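Local atomic coordinates of 2-hydroxyisobutanoyl-CoA mutase large subunit (Aquincola tertiaricarbonis, PDB entry 4R3U), a protein that catalyses, together with its small cobalamin-binding partner subunit, the interconversion of 2-hydroxyisobutyryl-CoA and (S)-3-hydroxybutyryl-CoA. Residues 95-100 / 373-378; 298-303 / 338-343. All coordinates share one frame; numbering follows the deposited sequence.

Contact 1 of 2, residues 95-100 / 373-378; sequences TWTMRQ and AQSLHT. With 3KK (S-{(3R,5R,9R)-1-[(2R,3S,4R,5R)-5-(6-amino-9H-purin-9-yl)-4-hydroxy-3-(phosphonooxy)tetrahydrofuran-2-yl]-3,5,9-trihydroxy-8,8-dimethyl-3,5-dioxido-10,14-dioxo-2,4,6-trioxa-11,15-diaza-3lambda~5~,5lambda~5~-diphosphaheptadecan-17-yl} 2-hydroxy-2-methylpropanethioate), chain F.
W96 lies alongside L376, the two side chains pointing the same way, with indole CD1 3.8 Å from the leucine CB; the ring's NE1 turns to Q400 of helix 390-405. At T97 the strands pair in parallel: its N donates to Q374 O at 2.9 Å, and its O receives L376 N. T97 OG1 comes within 2.7 Å of the ligand phosphate oxygen O4A. R99 continues the pairing through its N, bonded to L376 O. A bend at chi3 (-54°) places R99 NE 3.0 Å from S375 OG, which lies close to the guanidinium plane and is also held by H341. R99 NH2 donates to O4A at 2.7 Å, while O9P sits over one guanidinium face; S174 and the I125 carbonyl hold the rest. An alanine in place of R99 would probably leave the phosphate without this cationic mate and S375 without one of its bonds. Q100 acts like a neighbouring peptide: OE1 accepts T378 N on an in-plane lone pair, NE2 donates nearly straight (175°) to T378 O at 2.8 Å, and NE2 also overlies the H377 ring. Such pairing of first and last strands closes a TIM barrel, here beside the CoA site.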
loop_
_atom_site.group_PDB
_atom_site.type_symbol
_atom_site.label_atom_id
_atom_site.label_comp_id
_atom_site.label_asym_id
_atom_site.label_seq_id
_atom_site.Cartn_x
_atom_site.Cartn_y
_atom_site.Cartn_z
ATOM N N THR A 95 -14.247 -2.870 13.656
ATOM C CA THR A 95 -12.953 -2.882 12.957
ATOM C C THR A 95 -11.960 -3.802 13.698
ATOM O O THR A 95 -12.049 -3.937 14.915
ATOM C CB THR A 95 -12.359 -1.438 12.942
ATOM O OG1 THR A 95 -13.313 -0.541 12.397
ATOM C CG2 THR A 95 -11.072 -1.321 12.126
ATOM N N TRP A 96 -10.961 -4.337 12.998
ATOM C CA TRP A 96 -9.895 -5.094 13.659
ATOM C C TRP A 96 -9.233 -4.170 14.714
ATOM O O TRP A 96 -9.285 -2.944 14.583
ATOM C CB TRP A 96 -8.840 -5.587 12.613
ATOM C CG TRP A 96 -8.174 -4.485 11.845
ATOM C CD1 TRP A 96 -7.027 -3.827 12.185
ATOM C CD2 TRP A 96 -8.685 -3.833 10.670
ATOM N NE1 TRP A 96 -6.772 -2.819 11.275
ATOM C CE2 TRP A 96 -7.775 -2.801 10.334
ATOM C CE3 TRP A 96 -9.800 -4.059 9.832
ATOM C CZ2 TRP A 96 -7.961 -1.965 9.214
ATOM C CZ3 TRP A 96 -9.975 -3.240 8.710
ATOM C CH2 TRP A 96 -9.063 -2.212 8.408
ATOM N N THR A 97 -8.628 -4.746 15.744
ATOM C CA THR A 97 -7.927 -3.967 16.745
ATOM C C THR A 97 -6.612 -3.484 16.111
ATOM O O THR A 97 -5.883 -4.263 15.484
ATOM C CB THR A 97 -7.683 -4.789 18.023
ATOM O OG1 THR A 97 -8.894 -5.419 18.449
ATOM C CG2 THR A 97 -7.204 -3.939 19.174
ATOM N N MET A 98 -6.359 -2.181 16.214
ATOM C CA MET A 98 -5.129 -1.571 15.754
ATOM C C MET A 98 -4.308 -1.581 17.039
ATOM O O MET A 98 -4.535 -0.783 17.969
ATOM C CB MET A 98 -5.395 -0.169 15.203
ATOM C CG MET A 98 -6.451 -0.202 14.113
ATOM S SD MET A 98 -6.621 1.332 13.225
ATOM C CE MET A 98 -7.966 0.901 12.124
ATOM N N ARG A 99 -3.497 -2.643 17.146
ATOM C CA ARG A 99 -2.730 -2.990 18.334
ATOM C C ARG A 99 -1.216 -3.073 18.023
ATOM O O ARG A 99 -0.702 -4.107 17.563
ATOM C CB ARG A 99 -3.276 -4.308 18.877
ATOM C CG ARG A 99 -2.691 -4.718 20.207
ATOM C CD ARG A 99 -2.982 -6.163 20.541
ATOM N NE ARG A 99 -4.409 -6.487 20.486
ATOM C CZ ARG A 99 -5.282 -6.212 21.446
ATOM N NH1 ARG A 99 -4.894 -5.582 22.546
ATOM N NH2 ARG A 99 -6.551 -6.552 21.308
ATOM N N GLN A 100 -0.519 -1.945 18.296
ATOM C CA GLN A 100 0.905 -1.746 18.078
ATOM C C GLN A 100 1.758 -2.157 19.275
ATOM O O GLN A 100 1.456 -1.776 20.417
ATOM C CB GLN A 100 1.185 -0.275 17.718
ATOM C CG GLN A 100 0.547 0.189 16.426
ATOM C CD GLN A 100 1.013 -0.565 15.217
ATOM O OE1 GLN A 100 0.246 -1.293 14.589
ATOM N NE2 GLN A 100 2.267 -0.386 14.843
ATOM N N ALA A 373 -8.359 -10.716 9.733
ATOM C CA ALA A 373 -7.654 -10.619 11.021
ATOM C C ALA A 373 -8.511 -9.842 12.049
ATOM O O ALA A 373 -9.298 -8.959 11.660
ATOM C CB ALA A 373 -6.308 -9.948 10.823
ATOM N N GLN A 374 -8.385 -10.208 13.342
ATOM C CA GLN A 374 -9.152 -9.620 14.466
ATOM C C GLN A 374 -8.391 -8.495 15.106
ATOM O O GLN A 374 -8.978 -7.634 15.784
ATOM C CB GLN A 374 -9.433 -10.682 15.548
ATOM C CG GLN A 374 -10.618 -11.571 15.260
ATOM C CD GLN A 374 -10.534 -12.312 13.957
ATOM O OE1 GLN A 374 -9.778 -13.268 13.799
ATOM N NE2 GLN A 374 -11.271 -11.840 12.972
ATOM N N SER A 375 -7.065 -8.560 14.946
ATOM C CA SER A 375 -6.106 -7.645 15.518
ATOM C C SER A 375 -4.920 -7.542 14.565
ATOM O O SER A 375 -4.554 -8.530 13.897
ATOM C CB SER A 375 -5.685 -8.142 16.901
ATOM O OG SER A 375 -4.821 -7.250 17.583
ATOM N N LEU A 376 -4.337 -6.334 14.470
ATOM C CA LEU A 376 -3.218 -6.093 13.577
ATOM C C LEU A 376 -2.185 -5.136 14.093
ATOM O O LEU A 376 -2.517 -4.032 14.524
ATOM C CB LEU A 376 -3.730 -5.632 12.195
ATOM C CG LEU A 376 -2.723 -5.304 11.062
ATOM C CD1 LEU A 376 -1.922 -6.532 10.641
ATOM C CD2 LEU A 376 -3.433 -4.672 9.882
ATOM N N HIS A 377 -0.902 -5.546 13.975
ATOM C CA HIS A 377 0.250 -4.714 14.206
ATOM C C HIS A 377 0.881 -4.502 12.805
ATOM O O HIS A 377 1.225 -5.469 12.104
ATOM C CB HIS A 377 1.289 -5.395 15.125
ATOM C CG HIS A 377 2.594 -4.635 15.221
ATOM N ND1 HIS A 377 2.849 -3.750 16.267
ATOM C CD2 HIS A 377 3.663 -4.639 14.388
ATOM C CE1 HIS A 377 4.038 -3.231 16.017
ATOM N NE2 HIS A 377 4.580 -3.754 14.916
ATOM N N THR A 378 1.082 -3.230 12.433
ATOM C CA THR A 378 1.816 -2.867 11.233
ATOM C C THR A 378 3.222 -2.458 11.679
ATOM O O THR A 378 3.364 -1.704 12.657
ATOM C CB THR A 378 1.095 -1.779 10.423
ATOM O OG1 THR A 378 0.466 -0.861 11.303
ATOM C CG2 THR A 378 0.078 -2.351 9.458
HETATM C C4 3KK F . 8.193 -10.917 19.391
HETATM C C3 3KK F . 7.117 -10.192 18.589
HETATM C C2 3KK F . 7.386 -10.334 17.093
HETATM O O3 3KK F . 7.177 -8.820 18.942
HETATM C C1 3KK F . 5.706 -10.713 18.897
HETATM O O1 3KK F . 5.460 -11.913 19.038
HETATM S S1P 3KK F . 4.505 -9.430 19.019
HETATM C C2P 3KK F . 2.979 -10.324 19.426
HETATM C C3P 3KK F . 1.905 -9.354 19.848
HETATM N N4P 3KK F . 0.679 -10.109 20.069
HETATM C C5P 3KK F . -0.530 -9.544 19.997
HETATM O O5P 3KK F . -0.729 -8.349 19.757
HETATM C C6P 3KK F . -1.669 -10.537 20.247
HETATM C C7P 3KK F . -3.029 -9.857 20.294
HETATM N N8P 3KK F . -4.092 -10.860 20.436
HETATM C C9P 3KK F . -5.357 -10.497 20.695
HETATM O O9P 3KK F . -5.691 -9.322 20.855
HETATM C CAP 3KK F . -6.374 -11.658 20.901
HETATM O OAP 3KK F . -5.781 -12.782 21.586
HETATM C CBP 3KK F . -7.251 -12.046 19.662
HETATM C CDP 3KK F . -8.350 -13.031 20.089
HETATM C CEP 3KK F . -6.417 -12.720 18.567
HETATM C CCP 3KK F . -7.970 -10.812 19.076
HETATM O O6A 3KK F . -8.668 -10.139 20.139
HETATM P P2A 3KK F . -9.193 -8.648 20.074
HETATM O O4A 3KK F . -8.168 -7.785 19.470
HETATM O O5A 3KK F . -9.709 -8.305 21.422
HETATM O O3A 3KK F . -10.399 -8.807 18.999
HETATM P P1A 3KK F . -11.808 -9.629 19.190
HETATM O O1A 3KK F . -11.751 -10.612 20.305
HETATM O O2A 3KK F . -12.212 -10.108 17.857
HETATM O O5B 3KK F . -12.735 -8.344 19.569
HETATM C C5B 3KK F . -12.967 -7.895 20.922
HETATM C C4B 3KK F . -14.466 -7.996 21.262
HETATM O O4B 3KK F . -15.303 -7.436 20.205
HETATM C C3B 3KK F . -14.895 -9.449 21.435
HETATM O O3B 3KK F . -15.869 -9.504 22.506
HETATM P P3B 3KK F . -15.576 -10.192 23.938
HETATM O O8A 3KK F . -15.275 -11.592 23.564
HETATM O O7A 3KK F . -14.447 -9.398 24.465
HETATM O O9A 3KK F . -16.864 -9.981 24.643
HETATM C C2B 3KK F . -15.536 -9.788 20.102
HETATM O O2B 3KK F . -16.502 -10.840 20.223
HETATM C C1B 3KK F . -16.182 -8.473 19.716
HETATM N N9A 3KK F . -16.328 -8.320 18.238
HETATM C C8A 3KK F . -15.379 -8.238 17.307
HETATM N N7A 3KK F . -15.969 -8.115 16.122
HETATM C C5A 3KK F . -17.293 -8.096 16.311
HETATM C C4A 3KK F . -17.513 -8.217 17.636
HETATM N N3A 3KK F . -18.772 -8.230 18.146
HETATM C C2A 3KK F . -19.890 -8.098 17.292
HETATM N N1A 3KK F . -19.609 -7.968 15.903
HETATM C C6A 3KK F . -18.335 -7.986 15.458
HETATM N N6A 3KK F . -18.059 -7.871 14.158
#

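Contact 2 of 2, residues 298-303 / 338-343; sequences FFFVSQ and LRFHCQ. With 3HC (3-hydroxybutanoyl-coenzyme A), chain E.
F299 and H341 stand side by side on one face of two paired parallel strands, their side chains pointing the same way and their ring planes 45° apart. The histidine shows how one side chain can serve strand and ligand together. H341 CB packs 3.6 Å from C7P of the coenzyme A chain. With CG anti to the backbone N (chi1 170°), H341 CG lies 3.5 Å from C6P. From there the H341 ring divides its contacts: CD2 approaches F299 CD1 at 3.3 Å, ND1 is hydrogen-bonded to S375 OG on the next strand, and CE1 and NE2 lie beneath the amide oxygen O5P, which is 3.2 Å from NE2 and sits over the centre of the ring face. The bond to S375 would limit rotation of the imidazole, keeping that face turned to the pantetheine arm. Farther along, Q343 extends so that OE1 meets the F299 edge, 3.4 Å from CZ, and touches the acyl carbon C2, while NE2 is bonded to N379.

The opposite face carries F298, F300, F340 and C342. L338, just before the strand, lays CD1 over the F298 ring in a CH-pi contact, 3.9 Å from its centroid, and F300 turns its edge toward the face of F340 in an offset edge-to-face pair with planes at 63°. Five backbone hydrogen bonds join the two strands, from F298 N to R339 O at one end through to S302 N to Q343 O at the other. The pair belongs to a beta-alpha-beta unit of the barrel: the connecting helix 306-327 packs against L338, F300 and F340, helix 264-283 adjoins F298 and F300, and strands 252-253 and 375-377 flank the two strands on their outer sides.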
loop_
_atom_site.group_PDB
_atom_site.type_symbol
_atom_site.label_atom_id
_atom_site.label_comp_id
_atom_site.label_asym_id
_atom_site.label_seq_id
_atom_site.Cartn_x
_atom_site.Cartn_y
_atom_site.Cartn_z
ATOM N N PHE A 298 -4.984 -17.385 17.864
ATOM C CA PHE A 298 -3.771 -17.578 17.057
ATOM C C PHE A 298 -3.077 -16.267 16.708
ATOM O O PHE A 298 -3.628 -15.179 16.911
ATOM C CB PHE A 298 -4.140 -18.339 15.770
ATOM C CG PHE A 298 -4.681 -19.717 16.029
ATOM C CD1 PHE A 298 -6.020 -19.906 16.369
ATOM C CD2 PHE A 298 -3.849 -20.824 15.978
ATOM C CE1 PHE A 298 -6.505 -21.180 16.670
ATOM C CE2 PHE A 298 -4.347 -22.105 16.255
ATOM C CZ PHE A 298 -5.665 -22.269 16.607
ATOM N N PHE A 299 -1.858 -16.383 16.191
ATOM C CA PHE A 299 -1.057 -15.244 15.757
ATOM C C PHE A 299 -0.304 -15.638 14.492
ATOM O O PHE A 299 0.516 -16.560 14.499
ATOM C CB PHE A 299 -0.120 -14.767 16.899
ATOM C CG PHE A 299 0.978 -13.776 16.559
ATOM C CD1 PHE A 299 0.758 -12.746 15.647
ATOM C CD2 PHE A 299 2.200 -13.829 17.206
ATOM C CE1 PHE A 299 1.755 -11.823 15.357
ATOM C CE2 PHE A 299 3.201 -12.885 16.929
ATOM C CZ PHE A 299 2.963 -11.871 16.024
ATOM N N PHE A 300 -0.610 -14.952 13.391
ATOM C CA PHE A 300 0.023 -15.216 12.087
ATOM C C PHE A 300 0.675 -13.974 11.477
ATOM O O PHE A 300 0.332 -12.852 11.825
ATOM C CB PHE A 300 -0.996 -15.843 11.109
ATOM C CG PHE A 300 -1.499 -17.187 11.585
ATOM C CD1 PHE A 300 -0.647 -18.295 11.628
ATOM C CD2 PHE A 300 -2.812 -17.339 12.032
ATOM C CE1 PHE A 300 -1.105 -19.527 12.099
ATOM C CE2 PHE A 300 -3.269 -18.575 12.486
ATOM C CZ PHE A 300 -2.413 -19.658 12.533
ATOM N N VAL A 301 1.605 -14.188 10.568
ATOM C CA VAL A 301 2.249 -13.114 9.818
ATOM C C VAL A 301 1.368 -12.817 8.580
ATOM O O VAL A 301 0.584 -13.677 8.142
ATOM C CB VAL A 301 3.713 -13.523 9.372
ATOM C CG1 VAL A 301 3.698 -14.623 8.308
ATOM C CG2 VAL A 301 4.515 -12.330 8.893
ATOM N N SER A 302 1.547 -11.630 8.002
ATOM C CA SER A 302 0.997 -11.268 6.712
ATOM C C SER A 302 2.252 -11.011 5.905
ATOM O O SER A 302 2.920 -9.975 6.071
ATOM C CB SER A 302 0.136 -10.020 6.781
ATOM O OG SER A 302 -0.324 -9.758 5.467
ATOM N N GLN A 303 2.655 -12.031 5.134
ATOM C CA GLN A 303 3.855 -11.998 4.310
ATOM C C GLN A 303 3.613 -11.286 2.999
ATOM O O GLN A 303 2.500 -10.754 2.759
ATOM C CB GLN A 303 4.473 -13.397 4.113
ATOM C CG GLN A 303 5.739 -13.640 4.920
ATOM C CD GLN A 303 7.038 -13.181 4.257
ATOM O OE1 GLN A 303 7.133 -12.870 3.049
ATOM N NE2 GLN A 303 8.093 -13.165 5.047
ATOM N N LEU A 338 -11.881 -19.615 14.277
ATOM C CA LEU A 338 -10.511 -19.166 14.483
ATOM C C LEU A 338 -10.466 -17.653 14.537
ATOM O O LEU A 338 -10.941 -16.983 13.623
ATOM C CB LEU A 338 -9.579 -19.711 13.362
ATOM C CG LEU A 338 -8.074 -19.442 13.483
ATOM C CD1 LEU A 338 -7.269 -20.625 13.004
ATOM C CD2 LEU A 338 -7.668 -18.189 12.701
ATOM N N ARG A 339 -9.906 -17.130 15.619
ATOM C CA ARG A 339 -9.694 -15.703 15.837
ATOM C C ARG A 339 -8.175 -15.554 15.836
ATOM O O ARG A 339 -7.482 -16.410 16.408
ATOM C CB ARG A 339 -10.282 -15.206 17.190
ATOM C CG ARG A 339 -11.806 -15.338 17.348
ATOM C CD ARG A 339 -12.227 -15.014 18.766
ATOM N NE ARG A 339 -11.442 -15.798 19.723
ATOM C CZ ARG A 339 -11.068 -15.390 20.930
ATOM N NH1 ARG A 339 -11.427 -14.196 21.379
ATOM N NH2 ARG A 339 -10.336 -16.175 21.696
ATOM N N PHE A 340 -7.651 -14.506 15.158
ATOM C CA PHE A 340 -6.205 -14.307 15.075
ATOM C C PHE A 340 -5.731 -12.860 15.050
ATOM O O PHE A 340 -6.414 -11.977 14.522
ATOM C CB PHE A 340 -5.570 -15.127 13.918
ATOM C CG PHE A 340 -5.740 -14.572 12.519
ATOM C CD1 PHE A 340 -6.938 -14.738 11.822
ATOM C CD2 PHE A 340 -4.681 -13.937 11.869
ATOM C CE1 PHE A 340 -7.074 -14.271 10.506
ATOM C CE2 PHE A 340 -4.834 -13.436 10.568
ATOM C CZ PHE A 340 -6.020 -13.618 9.892
ATOM N N HIS A 341 -4.551 -12.637 15.668
ATOM C CA HIS A 341 -3.830 -11.381 15.632
ATOM C C HIS A 341 -2.882 -11.573 14.461
ATOM O O HIS A 341 -2.418 -12.693 14.195
ATOM C CB HIS A 341 -3.013 -11.142 16.909
ATOM C CG HIS A 341 -2.069 -9.963 16.812
ATOM N ND1 HIS A 341 -2.530 -8.654 16.813
ATOM C CD2 HIS A 341 -0.729 -9.938 16.665
ATOM C CE1 HIS A 341 -1.473 -7.893 16.671
ATOM N NE2 HIS A 341 -0.365 -8.612 16.599
ATOM N N CYS A 342 -2.595 -10.485 13.760
ATOM C CA CYS A 342 -1.702 -10.521 12.609
ATOM C C CYS A 342 -0.638 -9.429 12.754
ATOM O O CYS A 342 -0.913 -8.351 13.270
ATOM C CB CYS A 342 -2.504 -10.366 11.311
ATOM S SG CYS A 342 -1.554 -10.643 9.798
ATOM N N GLN A 343 0.576 -9.722 12.302
ATOM C CA GLN A 343 1.656 -8.757 12.244
ATOM C C GLN A 343 2.195 -8.878 10.852
ATOM O O GLN A 343 2.288 -9.991 10.330
ATOM C CB GLN A 343 2.743 -9.031 13.296
ATOM C CG GLN A 343 3.826 -7.939 13.359
ATOM C CD GLN A 343 4.826 -8.141 14.477
ATOM O OE1 GLN A 343 4.631 -8.918 15.415
ATOM N NE2 GLN A 343 5.905 -7.410 14.429
HETATM N N1A 3HC E . -19.591 -7.963 15.876
HETATM C C2A 3HC E . -19.934 -8.097 17.310
HETATM N N3A 3HC E . -18.741 -8.234 18.156
HETATM C C4A 3HC E . -17.492 -8.220 17.631
HETATM C C5A 3HC E . -17.275 -8.098 16.304
HETATM C C6A 3HC E . -18.316 -7.994 15.448
HETATM N N6A 3HC E . -18.040 -7.880 14.150
HETATM N N7A 3HC E . -15.953 -8.108 16.116
HETATM C C8A 3HC E . -15.363 -8.224 17.302
HETATM N N9A 3HC E . -16.309 -8.325 18.231
HETATM C C1B 3HC E . -16.165 -8.475 19.711
HETATM C C2B 3HC E . -15.518 -9.786 20.105
HETATM O O2B 3HC E . -16.483 -10.837 20.227
HETATM C C3B 3HC E . -14.880 -9.438 21.439
HETATM O O3B 3HC E . -15.857 -9.490 22.507
HETATM P P3B 3HC E . -15.572 -10.182 23.938
HETATM O O7A 3HC E . -14.438 -9.398 24.469
HETATM O O8A 3HC E . -16.860 -9.961 24.641
HETATM O O9A 3HC E . -15.283 -11.584 23.563
HETATM C C4B 3HC E . -14.453 -7.986 21.258
HETATM O O4B 3HC E . -15.292 -7.431 20.200
HETATM C C5B 3HC E . -12.955 -7.885 20.919
HETATM O O5B 3HC E . -12.723 -8.329 19.564
HETATM P P1A 3HC E . -11.805 -9.618 19.179
HETATM O O1A 3HC E . -11.752 -10.605 20.292
HETATM O O2A 3HC E . -12.216 -10.092 17.847
HETATM O O3A 3HC E . -10.391 -8.806 18.987
HETATM P P2A 3HC E . -9.185 -8.648 20.064
HETATM O O4A 3HC E . -8.157 -7.787 19.460
HETATM O O5A 3HC E . -9.701 -8.304 21.411
HETATM O O6A 3HC E . -8.663 -10.140 20.129
HETATM C CBP 3HC E . -7.246 -12.049 19.662
HETATM C CCP 3HC E . -7.958 -10.813 19.072
HETATM C CDP 3HC E . -8.349 -13.029 20.086
HETATM C CEP 3HC E . -6.411 -12.726 18.569
HETATM C CAP 3HC E . -6.370 -11.663 20.901
HETATM O OAP 3HC E . -5.778 -12.789 21.585
HETATM C C9P 3HC E . -5.356 -10.501 20.702
HETATM O O9P 3HC E . -5.688 -9.326 20.873
HETATM N N8P 3HC E . -4.090 -10.859 20.432
HETATM C C7P 3HC E . -3.030 -9.854 20.292
HETATM C C6P 3HC E . -1.666 -10.529 20.246
HETATM C C5P 3HC E . -0.532 -9.530 19.996
HETATM O O5P 3HC E . -0.735 -8.337 19.754
HETATM N N4P 3HC E . 0.681 -10.089 20.072
HETATM C C3P 3HC E . 1.904 -9.331 19.849
HETATM C C2P 3HC E . 2.970 -10.302 19.421
HETATM S S1P 3HC E . 4.528 -9.457 19.015
HETATM C C1 3HC E . 5.489 -10.929 18.626
HETATM O O1 3HC E . 5.438 -11.970 19.278
HETATM C C2 3HC E . 6.344 -10.873 17.347
HETATM C C3 3HC E . 7.643 -10.088 17.548
HETATM O O3 3HC E . 7.335 -8.771 17.990
HETATM C C4 3HC E . 8.572 -10.788 18.552
#

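In the fold
Followed from the N terminus, the chain enters contact 1 with residues 95-100, which run into the first strand of the parallel sheet, and then builds the intervening barrel strands and helices. Contact 2 opens at 298-303 and closes its short loop at 338-343, after a single helix. Only then does 373-378 return to 95-100 and close the long loop of contact 1, within which contact 2 is nested; the two do not cross. Strands 375-377 and 340-344 are sheet neighbours, so the contacts join directly through S375 O and C342 N. One contact thus sews up the barrel, the other joins consecutive strands, and both line the acyl-CoA pocket, with H377 and Q343 also lining the 5'-deoxyadenosine pocket.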